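Local structure of bifunctional protein PutA (5UR2) at residues Asn194-Met199 and Asn237-Gln242. The protein probably couples proline dehydrogenase activity to NAD-dependent oxidation of L-glutamate gamma-semialdehyde to L-glutamate, completing the breakdown of proline. Sequence-based numbering, arbitrary orientation.
Sequences NVSVKM and NLDMEQ. With P5F (N-propargylglycine-modified flavin adenine dinucleotide), chain F.
Lys198 and Asp239 meet beside the N5/O4 edge of the flavin. The lysine chain leaves the backbone with an unusual chi1 of -112°, bends at chi2 (84°) and then runs extended to NZ, while CG of Asp239 lies anti to its own carbonyl carbon (chi1 -73°), which directs it toward strand 194-197. The two side chains cross obliquely, with Lys198 NZ 2.9 Å and Lys198 CE 3.2 Å from Asp239 OD2. NZ is covalently joined to C23 of the N-propargylglycine-modified cofactor, so inactivation has tied the lysine to the flavin; Tyr403 also hydrogen-bonds this nitrogen. The other carboxylate oxygen, Asp239 OD1, packs against Ser196 CB at 3.6 Å and forms a salt bridge with Arg300, which also hydrogen-bonds Ser196 OG, a hydroxyl shared with Thr141.

Parallel strand pairing sets this register. Asn237 N donates to Val195 O and Val197 N to Asn237 O, each at 2.8 Å; Asp239 N then binds Val197 O, continuing the ladder to the edge of the pocket. On the face bearing Val197 and Leu238, Leu238 CD1 lies against Met199 CB at 4.0 Å. Farther along, Glu241 OE2 approaches Lys198 CG and is held by Thr200. Met240 grips the flavin edge through its backbone: Met240 N donates to O4 at 3.1 Å and Met240 O accepts from N3 at 2.8 Å.

Neighbouring strands 194-197 and 235-238, linked through helix 211-232, form a beta-alpha-beta unit of the proline dehydrogenase barrel; the flavin sits at the C-terminal ends of the barrel strands, where TIM-barrel enzymes place their active sites.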
ATOM      1  N   ASN B 194     -29.134  48.505 -28.663  1.00 36.37           N
ATOM      2  CA  ASN B 194     -27.805  47.948 -28.444  1.00 32.39           C
ATOM      3  C   ASN B 194     -27.997  46.478 -28.106  1.00 32.61           C
ATOM      4  O   ASN B 194     -28.735  46.158 -27.171  1.00 35.21           O
ATOM      5  CB  ASN B 194     -27.101  48.718 -27.313  1.00 25.80           C
ATOM      6  CG  ASN B 194     -25.632  48.325 -27.121  1.00 36.96           C
ATOM      7  OD1 ASN B 194     -25.298  47.144 -26.979  1.00 30.58           O
ATOM      8  ND2 ASN B 194     -24.754  49.330 -27.068  1.00 30.09           N
ATOM      9  N   VAL B 195     -27.375  45.579 -28.871  1.00 25.28           N
ATOM     10  CA  VAL B 195     -27.507  44.155 -28.591  1.00 32.76           C
ATOM     11  C   VAL B 195     -26.117  43.558 -28.399  1.00 31.92           C
ATOM     12  O   VAL B 195     -25.128  44.014 -28.983  1.00 26.91           O
ATOM     13  CB  VAL B 195     -28.298  43.377 -29.680  1.00 34.20           C
ATOM     14  CG1 VAL B 195     -29.622  44.067 -29.985  1.00 32.00           C
ATOM     15  CG2 VAL B 195     -27.467  43.138 -30.943  1.00 25.09           C
ATOM     16  N   SER B 196     -26.048  42.559 -27.517  1.00 26.81           N
ATOM     17  CA  SER B 196     -24.829  41.825 -27.214  1.00 25.39           C
ATOM     18  C   SER B 196     -24.978  40.399 -27.704  1.00 27.18           C
ATOM     19  O   SER B 196     -26.034  39.785 -27.522  1.00 30.04           O
ATOM     20  CB  SER B 196     -24.528  41.815 -25.713  1.00 27.35           C
ATOM     21  OG  SER B 196     -24.202  43.118 -25.261  1.00 28.33           O
ATOM     22  N   VAL B 197     -23.902  39.882 -28.301  1.00 28.23           N
ATOM     23  CA  VAL B 197     -23.859  38.591 -28.970  1.00 26.15           C
ATOM     24  C   VAL B 197     -22.776  37.686 -28.387  1.00 29.59           C
ATOM     25  O   VAL B 197     -21.646  38.124 -28.173  1.00 26.12           O
ATOM     26  CB  VAL B 197     -23.622  38.789 -30.484  1.00 31.21           C
ATOM     27  CG1 VAL B 197     -23.583  37.448 -31.209  1.00 31.79           C
ATOM     28  CG2 VAL B 197     -24.708  39.676 -31.076  1.00 35.46           C
ATOM     29  N   LYS B 198     -23.116  36.416 -28.165  1.00 32.58           N
ATOM     30  CA  LYS B 198     -22.166  35.426 -27.647  1.00 32.65           C
ATOM     31  C   LYS B 198     -21.664  34.654 -28.848  1.00 34.37           C
ATOM     32  O   LYS B 198     -22.461  33.996 -29.570  1.00 39.47           O
ATOM     33  CB  LYS B 198     -22.794  34.528 -26.580  1.00 38.94           C
ATOM     34  CG  LYS B 198     -22.341  34.617 -25.125  1.00 49.31           C
ATOM     35  CD  LYS B 198     -22.906  35.646 -24.164  1.00 50.29           C
ATOM     36  CE  LYS B 198     -22.019  36.089 -23.008  1.00 55.64           C
ATOM     37  NZ  LYS B 198     -22.487  37.134 -22.089  1.00 59.06           N
ATOM     38  N   MET B 199     -20.363  34.713 -29.108  1.00 32.00           N
ATOM     39  CA  MET B 199     -19.813  34.150 -30.335  1.00 23.78           C
ATOM     40  C   MET B 199     -20.019  32.636 -30.464  1.00 30.09           C
ATOM     41  O   MET B 199     -20.489  32.160 -31.495  1.00 26.11           O
ATOM     42  CB  MET B 199     -18.311  34.454 -30.447  1.00 22.05           C
ATOM     43  CG  MET B 199     -17.729  34.076 -31.819  1.00 22.34           C
ATOM     44  SD  MET B 199     -15.948  34.257 -31.963  1.00 33.17           S
ATOM     45  CE  MET B 199     -15.370  32.978 -30.828  1.00 25.48           C
ATOM     46  N   ASN B 237     -22.534  44.527 -29.899  1.00 26.58           N
ATOM     47  CA  ASN B 237     -21.412  44.238 -29.021  1.00 23.92           C
ATOM     48  C   ASN B 237     -21.147  42.737 -29.012  1.00 27.95           C
ATOM     49  O   ASN B 237     -22.077  41.941 -28.848  1.00 26.38           O
ATOM     50  CB  ASN B 237     -21.690  44.739 -27.600  1.00 24.75           C
ATOM     51  CG  ASN B 237     -20.437  44.796 -26.761  1.00 39.20           C
ATOM     52  OD1 ASN B 237     -19.984  43.774 -26.244  1.00 44.30           O
ATOM     53  ND2 ASN B 237     -19.862  45.987 -26.632  1.00 41.93           N
ATOM     54  N   LEU B 238     -19.885  42.354 -29.192  1.00 21.59           N
ATOM     55  CA  LEU B 238     -19.479  40.955 -29.142  1.00 21.13           C
ATOM     56  C   LEU B 238     -18.966  40.690 -27.736  1.00 29.45           C
ATOM     57  O   LEU B 238     -18.013  41.351 -27.295  1.00 27.03           O
ATOM     58  CB  LEU B 238     -18.403  40.649 -30.188  1.00 21.53           C
ATOM     59  CG  LEU B 238     -18.019  39.170 -30.358  1.00 27.39           C
ATOM     60  CD1 LEU B 238     -19.247  38.359 -30.773  1.00 30.16           C
ATOM     61  CD2 LEU B 238     -16.889  38.980 -31.363  1.00 22.17           C
ATOM     62  N   ASP B 239     -19.632  39.780 -27.015  1.00 20.63           N
ATOM     63  CA  ASP B 239     -19.191  39.452 -25.664  1.00 28.99           C
ATOM     64  C   ASP B 239     -17.886  38.662 -25.702  1.00 27.20           C
ATOM     65  O   ASP B 239     -17.433  38.192 -26.751  1.00 32.91           O
ATOM     66  CB  ASP B 239     -20.270  38.683 -24.889  1.00 29.59           C
ATOM     67  CG  ASP B 239     -21.456  39.576 -24.465  1.00 42.69           C
ATOM     68  OD1 ASP B 239     -21.293  40.811 -24.359  1.00 47.01           O
ATOM     69  OD2 ASP B 239     -22.555  39.044 -24.209  1.00 45.51           O
ATOM     70  N   MET B 240     -17.272  38.514 -24.532  1.00 25.29           N
ATOM     71  CA  MET B 240     -16.067  37.708 -24.392  1.00 24.40           C
ATOM     72  C   MET B 240     -16.356  36.561 -23.449  1.00 23.69           C
ATOM     73  O   MET B 240     -16.766  36.784 -22.300  1.00 23.43           O
ATOM     74  CB  MET B 240     -14.882  38.515 -23.871  1.00 18.63           C
ATOM     75  CG  MET B 240     -13.607  37.700 -23.903  1.00 21.18           C
ATOM     76  SD  MET B 240     -13.154  37.218 -25.571  1.00 26.82           S
ATOM     77  CE  MET B 240     -12.516  38.795 -26.147  1.00 24.51           C
ATOM     78  N   GLU B 241     -16.115  35.347 -23.931  1.00 22.48           N
ATOM     79  CA  GLU B 241     -16.374  34.132 -23.171  1.00 22.60           C
ATOM     80  C   GLU B 241     -15.083  33.637 -22.521  1.00 21.40           C
ATOM     81  O   GLU B 241     -14.204  34.446 -22.195  1.00 24.97           O
ATOM     82  CB  GLU B 241     -17.009  33.074 -24.089  1.00 18.74           C
ATOM     83  CG  GLU B 241     -18.379  33.512 -24.601  1.00 26.21           C
ATOM     84  CD  GLU B 241     -18.819  32.776 -25.867  1.00 35.05           C
ATOM     85  OE1 GLU B 241     -18.250  33.062 -26.941  1.00 28.82           O
ATOM     86  OE2 GLU B 241     -19.745  31.928 -25.796  1.00 38.12           O
ATOM     87  N   GLN B 242     -14.960  32.323 -22.327  1.00 21.07           N
ATOM     88  CA  GLN B 242     -13.857  31.753 -21.561  1.00 23.55           C
ATOM     89  C   GLN B 242     -12.522  31.897 -22.296  1.00 21.29           C
ATOM     90  O   GLN B 242     -12.454  32.209 -23.490  1.00 20.91           O
ATOM     91  CB  GLN B 242     -14.125  30.282 -21.234  1.00 23.70           C
ATOM     92  CG  GLN B 242     -14.234  29.391 -22.439  1.00 34.04           C
ATOM     93  CD  GLN B 242     -15.642  29.360 -23.037  1.00 42.57           C
ATOM     94  OE1 GLN B 242     -16.580  30.018 -22.542  1.00 35.59           O
ATOM     95  NE2 GLN B 242     -15.790  28.596 -24.117  1.00 46.32           N
TER
HETATM   96  PA  P5F F1001     -15.687  43.544  -8.158  1.00 25.26           P
HETATM   97  O1A P5F F1001     -14.928  44.894  -7.925  1.00 30.61           O
HETATM   98  O2A P5F F1001     -16.164  42.834  -6.992  1.00 23.04           O
HETATM   99  O5B P5F F1001     -14.878  42.465  -8.825  1.00 24.68           O
HETATM  100  C5B P5F F1001     -15.188  41.077  -8.818  1.00 16.78           C
HETATM  101  C4B P5F F1001     -14.330  40.383  -9.887  1.00 20.64           C
HETATM  102  O4B P5F F1001     -12.974  40.261  -9.530  1.00 25.39           O
HETATM  103  C3B P5F F1001     -14.730  38.990 -10.278  1.00 17.28           C
HETATM  104  O3B P5F F1001     -15.815  38.965 -11.124  1.00 18.70           O
HETATM  105  C2B P5F F1001     -13.504  38.476 -10.920  1.00 17.09           C
HETATM  106  O2B P5F F1001     -13.446  38.932 -12.227  1.00 18.70           O
HETATM  107  C1B P5F F1001     -12.423  39.123 -10.130  1.00 22.79           C
HETATM  108  N9A P5F F1001     -11.873  38.297  -9.086  1.00 19.76           N
HETATM  109  C8A P5F F1001     -12.542  37.706  -8.023  1.00 21.14           C
HETATM  110  N7A P5F F1001     -11.652  37.043  -7.274  1.00 23.15           N
HETATM  111  C5A P5F F1001     -10.371  37.189  -7.810  1.00 21.13           C
HETATM  112  C6A P5F F1001      -9.101  36.721  -7.480  1.00 30.15           C
HETATM  113  N6A P5F F1001      -8.902  35.898  -6.321  1.00 28.95           N
HETATM  114  N1A P5F F1001      -8.037  37.034  -8.244  1.00 25.32           N
HETATM  115  C2A P5F F1001      -8.172  37.810  -9.341  1.00 17.31           C
HETATM  116  N3A P5F F1001      -9.407  38.259  -9.707  1.00 20.52           N
HETATM  117  C4A P5F F1001     -10.499  37.983  -8.983  1.00 11.73           C
HETATM  118  N1  P5F F1001     -17.664  39.146 -17.814  1.00 32.81           N
HETATM  119  C2  P5F F1001     -16.974  38.446 -18.871  1.00 27.86           C
HETATM  120  O2  P5F F1001     -15.905  37.647 -18.532  1.00 28.25           O
HETATM  121  N3  P5F F1001     -17.380  38.583 -20.238  1.00 42.77           N
HETATM  122  C4  P5F F1001     -18.473  39.401 -20.618  1.00 45.20           C
HETATM  123  O4  P5F F1001     -18.816  39.490 -21.974  1.00 38.12           O
HETATM  124  C4X P5F F1001     -19.209  40.133 -19.504  1.00 42.68           C
HETATM  125  N5  P5F F1001     -20.429  40.894 -19.762  1.00 44.45           N
HETATM  126  C5X P5F F1001     -20.794  41.895 -18.741  1.00 44.35           C
HETATM  127  C6  P5F F1001     -21.643  43.067 -19.117  1.00 35.93           C
HETATM  128  C7  P5F F1001     -21.923  44.075 -18.160  1.00 36.35           C
HETATM  129  C7M P5F F1001     -22.782  45.256 -18.555  1.00 38.53           C
HETATM  130  C8  P5F F1001     -21.397  43.981 -16.836  1.00 37.04           C
HETATM  131  C8M P5F F1001     -21.670  45.035 -15.793  1.00 35.48           C
HETATM  132  C9  P5F F1001     -20.590  42.876 -16.472  1.00 44.42           C
HETATM  133  C9A P5F F1001     -20.295  41.811 -17.471  1.00 44.53           C
HETATM  134  N10 P5F F1001     -19.441  40.681 -17.098  1.00 42.88           N
HETATM  135  C10 P5F F1001     -18.791  39.985 -18.173  1.00 37.02           C
HETATM  136  C1' P5F F1001     -19.088  40.368 -15.691  1.00 45.64           C
HETATM  137  C2' P5F F1001     -17.916  41.206 -15.180  1.00 38.89           C
HETATM  138  O2' P5F F1001     -16.775  40.812 -15.841  1.00 37.21           O
HETATM  139  C3' P5F F1001     -17.677  41.129 -13.671  1.00 40.40           C
HETATM  140  O3' P5F F1001     -17.368  39.826 -13.343  1.00 41.32           O
HETATM  141  C4' P5F F1001     -18.857  41.554 -12.808  1.00 38.78           C
HETATM  142  O4' P5F F1001     -19.579  42.488 -13.535  1.00 37.99           O
HETATM  143  C5' P5F F1001     -18.499  42.031 -11.387  1.00 38.49           C
HETATM  144  O5' P5F F1001     -17.328  42.821 -11.326  1.00 40.31           O
HETATM  145  P   P5F F1001     -17.138  44.152 -10.418  1.00 31.20           P
HETATM  146  O1P P5F F1001     -16.135  45.255 -10.929  1.00 39.18           O
HETATM  147  O2P P5F F1001     -18.643  44.565 -10.212  1.00 31.65           O
HETATM  148  O3P P5F F1001     -16.973  43.534  -8.905  1.00 26.14           O
HETATM  149  C21 P5F F1001     -21.877  38.800 -20.367  1.00 57.11           C
HETATM  150  C22 P5F F1001     -21.171  39.931 -20.149  1.00 60.85           C
HETATM  151  C23 P5F F1001     -21.488  37.816 -21.485  1.00 57.60           C